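Local structure of glutathione S-transferase (Bombyx mori, 3AY8) at residues H155-I158 against A159-S162; F180-I183 against Q184-I187. The protein probably catalyses the conjugation of glutathione to electrophilic compounds, as other cytosolic glutathione transferases do, and forms a homodimer. One frame throughout, in Å; residues are numbered along the deposited sequence. Where two conformers were deposited one is given.

Interaction 1 of 2, residues H155-I158 against A159-S162; sequences HPTI and ADTS
Thr-157 and Asp-160 form a capping box at the start of helix 158-173: the aspartate takes the N-H of the threonine, while the threonine hydroxyl accepts from the helix at Ala-159. Thr-157 N points at Asp-160 OD2 over 2.8 Å, with an N-H...O angle of 158°, and meets the lone pair of OD2 directed away from OD1. In return Thr-157 OG1 accepts from Ala-159 N at 3.3 Å, the N-cap bond that completes the box. With chi1 at 60°, OG1 stands between the backbone N and the carbonyl carbon of Thr-157, which turns it over the first helical turn and brings it to 3.4 Å from Ala-159 CB. A water ties the box to the preceding loop: it accepts from Thr-157 OG1 and donates to His-155 O and, at 2.6 Å, to Asp-160 OD2. OD2 is thus held by two donors, and Asp-160 OD1 by two more, Val-151 N and Trp-186 NE1, which fixes the carboxylate's rotation. The nearby helix start would probably favour its negative charge. At the next residue, Ile-158 O takes Ser-162 N at 3.2 Å and Thr-161 OG1 at 2.9 Å, both from the same face of its carbonyl plane; the hydroxyl comes in steeply, with a C=O...O angle of 103°. Capping boxes at this place are a known feature of the glutathione transferase fold. Ala-159 and Ser-162 pack on helix 90-120 at Arg-99, Leu-100 and Asp-103, whereas Ile-158 lies on Ala-72 and Cys-73 of helix 68-79 and Thr-161 on Leu-20 and Ala-21 of helix 13-25. The turn thus starts a C-terminal-domain helix lying between helix 90-120 of that domain and helices 13-25 and 68-79 of the thioredoxin-like domain.

Interaction 2 of 2, residues F180-I183 against Q184-I187; sequences FPNI and QRWI
Ile-187 N donates to Ile-183 O over 2.8 Å, approaching nearly along the C=O axis, the shortest of four successive i to i+4 bonds that wind helix 181-190. The preceding bond, Trp-186 N to Asn-182 O, leaves that carbonyl oxygen also beneath Arg-185, whose guanidinium centre it meets face-on, 4.0 Å from the plane. A bend at chi3 (80°) folds the arginine back, so that NH1 lies 3.3 Å from Asn-182 OD1, the amide and guanidinium planes 42° apart. Their firmer partners are elsewhere: Asn-182 ND2 binds Glu-146, and Arg-185 NH2 binds Leu-145 O and Lys-149 O. On another side of the helix Ile-183 CG2 touches Trp-186 CE3 at 4.1 Å. Gln-184 runs back toward the helix start, its CG 3.5 Å from Phe-180 O and its OE1 3.5 Å from Pro-181 CA. Without CG and the amide, an alanine here would probably leave Phe-180 O and Pro-181 less covered. Pro-181 follows the N-cap residue Phe-180 in the first turn of the helix, a position where proline is common because its backbone N has no hydrogen to donate.

Overall arrangement
Interactions 1 and 2 begin two consecutive helices, 158-173 and 181-190, of the helical C-terminal domain. Although their centres lie 15 Å apart, they meet through one polar contact: Trp-186 NE1 of interaction 2 reaches Asp-160 OD1 of interaction 1 at 3.0 Å, a probable hydrogen bond, so the indole is linked to the capping carboxylate. Interaction 1 is the more central, about 10 Å from the chain centre to its own centre, against 17 Å for interaction 2. It is also nearer the thioredoxin-like domain: Ser-162 touches Arg-69 in helix 68-79, whose start usually helps bind glutathione in this family. Interaction 2 packs instead against helices 128-147 and 158-173.

Interaction 1 of 2, residues H155-I158 against A159-S162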
# COMPACT_ATOMS: atom_id res chain seq x y z
N HIS A 155 -15.12 13.99 9.13
CA HIS A 155 -16.11 12.91 9.09
C HIS A 155 -15.41 11.58 8.74
O HIS A 155 -14.33 11.59 8.14
CB HIS A 155 -17.22 13.20 8.07
CG HIS A 155 -16.72 13.49 6.68
ND1 HIS A 155 -16.55 12.50 5.73
CD2 HIS A 155 -16.37 14.65 6.08
CE1 HIS A 155 -16.11 13.04 4.61
NE2 HIS A 155 -16.00 14.34 4.79
N PRO A 156 -16.01 10.44 9.14
CA PRO A 156 -15.34 9.16 8.89
C PRO A 156 -15.34 8.79 7.40
O PRO A 156 -16.24 9.18 6.67
CB PRO A 156 -16.14 8.15 9.72
CG PRO A 156 -17.47 8.80 9.99
CD PRO A 156 -17.25 10.29 9.92
N THR A 157 -14.29 8.09 6.95
CA THR A 157 -14.19 7.68 5.55
C THR A 157 -13.73 6.23 5.55
O THR A 157 -13.47 5.67 6.62
CB THR A 157 -13.18 8.55 4.77
OG1 THR A 157 -11.88 8.45 5.37
CG2 THR A 157 -13.62 10.04 4.75
N ILE A 158 -13.65 5.62 4.37
CA ILE A 158 -13.05 4.29 4.26
C ILE A 158 -11.59 4.24 4.71
O ILE A 158 -11.07 3.17 4.99
CB ILE A 158 -13.20 3.64 2.85
CG1 ILE A 158 -12.46 4.44 1.77
CG2 ILE A 158 -14.68 3.42 2.49
CD1 ILE A 158 -12.42 3.70 0.42
N ALA A 159 -10.91 5.39 4.78
CA ALA A 159 -9.55 5.41 5.37
C ALA A 159 -9.62 5.03 6.86
O ALA A 159 -8.76 4.32 7.37
CB ALA A 159 -8.91 6.77 5.17
N ASP A 160 -10.68 5.45 7.55
CA ASP A 160 -10.86 5.06 8.96
C ASP A 160 -11.18 3.59 9.14
O ASP A 160 -10.67 2.97 10.06
CB ASP A 160 -11.93 5.90 9.65
CG ASP A 160 -11.61 7.38 9.62
OD1 ASP A 160 -10.78 7.82 10.46
OD2 ASP A 160 -12.18 8.08 8.77
N THR A 161 -12.02 3.02 8.28
CA THR A 161 -12.32 1.59 8.39
C THR A 161 -11.07 0.72 8.21
O THR A 161 -10.85 -0.21 8.98
CB THR A 161 -13.49 1.15 7.49
OG1 THR A 161 -13.30 1.67 6.18
CG2 THR A 161 -14.83 1.70 8.05
N SER A 162 -10.23 1.05 7.23
CA SER A 162 -9.00 0.29 6.99
C SER A 162 -7.98 0.45 8.13
O SER A 162 -7.42 -0.53 8.63
CB SER A 162 -8.36 0.71 5.65
OG SER A 162 -9.12 0.19 4.56
O HOH W 1 -11.67 10.30 7.55

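Interaction 2 of 2, residues F180-I183 against Q184-I187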
# COMPACT_ATOMS: atom_id res chain seq x y z
N PHE A 180 0.38 8.48 22.35
CA PHE A 180 -0.42 8.97 21.23
C PHE A 180 -1.87 9.26 21.60
O PHE A 180 -2.77 8.48 21.26
CB PHE A 180 -0.33 8.01 20.03
CG PHE A 180 1.07 7.52 19.75
CD1 PHE A 180 2.08 8.41 19.38
CD2 PHE A 180 1.37 6.16 19.85
CE1 PHE A 180 3.37 7.95 19.13
CE2 PHE A 180 2.65 5.69 19.60
CZ PHE A 180 3.66 6.59 19.24
N PRO A 181 -2.12 10.39 22.30
CA PRO A 181 -3.47 10.69 22.77
C PRO A 181 -4.51 10.83 21.65
O PRO A 181 -5.68 10.53 21.88
CB PRO A 181 -3.31 12.02 23.55
CG PRO A 181 -1.99 12.58 23.15
CD PRO A 181 -1.13 11.40 22.76
N ASN A 182 -4.09 11.27 20.46
CA ASN A 182 -5.03 11.41 19.33
C ASN A 182 -5.55 10.07 18.79
O ASN A 182 -6.72 9.97 18.43
CB ASN A 182 -4.44 12.28 18.21
CG ASN A 182 -4.09 13.69 18.68
OD1 ASN A 182 -4.80 14.28 19.50
ND2 ASN A 182 -3.01 14.24 18.15
N ILE A 183 -4.67 9.07 18.74
CA ILE A 183 -5.08 7.69 18.43
C ILE A 183 -6.03 7.15 19.51
O ILE A 183 -7.03 6.50 19.21
CB ILE A 183 -3.87 6.71 18.26
CG1 ILE A 183 -2.90 7.22 17.17
CG2 ILE A 183 -4.37 5.28 17.91
CD1 ILE A 183 -1.66 6.34 16.96
N GLN A 184 -5.70 7.41 20.78
CA GLN A 184 -6.57 6.99 21.90
C GLN A 184 -7.99 7.55 21.75
O GLN A 184 -8.96 6.83 21.95
CB GLN A 184 -5.98 7.40 23.25
CG GLN A 184 -4.70 6.65 23.61
CD GLN A 184 -4.14 7.06 24.95
OE1 GLN A 184 -3.85 8.23 25.19
NE2 GLN A 184 -3.97 6.09 25.83
N ARG A 185 -8.09 8.82 21.39
CA ARG A 185 -9.39 9.47 21.15
C ARG A 185 -10.12 8.81 19.97
O ARG A 185 -11.31 8.47 20.04
CB ARG A 185 -9.18 10.95 20.86
CG ARG A 185 -10.48 11.72 20.51
CD ARG A 185 -10.20 13.02 19.77
NE ARG A 185 -9.93 12.81 18.34
CZ ARG A 185 -8.86 13.24 17.68
NH1 ARG A 185 -7.90 13.93 18.31
NH2 ARG A 185 -8.74 12.99 16.38
N TRP A 186 -9.40 8.66 18.87
CA TRP A 186 -9.98 8.17 17.62
C TRP A 186 -10.46 6.72 17.75
O TRP A 186 -11.50 6.37 17.20
CB TRP A 186 -8.96 8.36 16.49
CG TRP A 186 -9.20 7.59 15.23
CD1 TRP A 186 -9.99 7.96 14.19
CD2 TRP A 186 -8.60 6.34 14.86
NE1 TRP A 186 -9.94 7.01 13.19
CE2 TRP A 186 -9.09 6.01 13.57
CE3 TRP A 186 -7.70 5.47 15.49
CZ2 TRP A 186 -8.71 4.84 12.91
CZ3 TRP A 186 -7.32 4.31 14.83
CH2 TRP A 186 -7.83 4.00 13.55
N ILE A 187 -9.71 5.90 18.48
CA ILE A 187 -10.03 4.48 18.61
C ILE A 187 -11.34 4.23 19.39
O ILE A 187 -12.04 3.25 19.13
CB ILE A 187 -8.85 3.65 19.18
CG1 ILE A 187 -9.04 2.16 18.88
CG2 ILE A 187 -8.65 3.90 20.66
CD1 ILE A 187 -8.64 1.76 17.48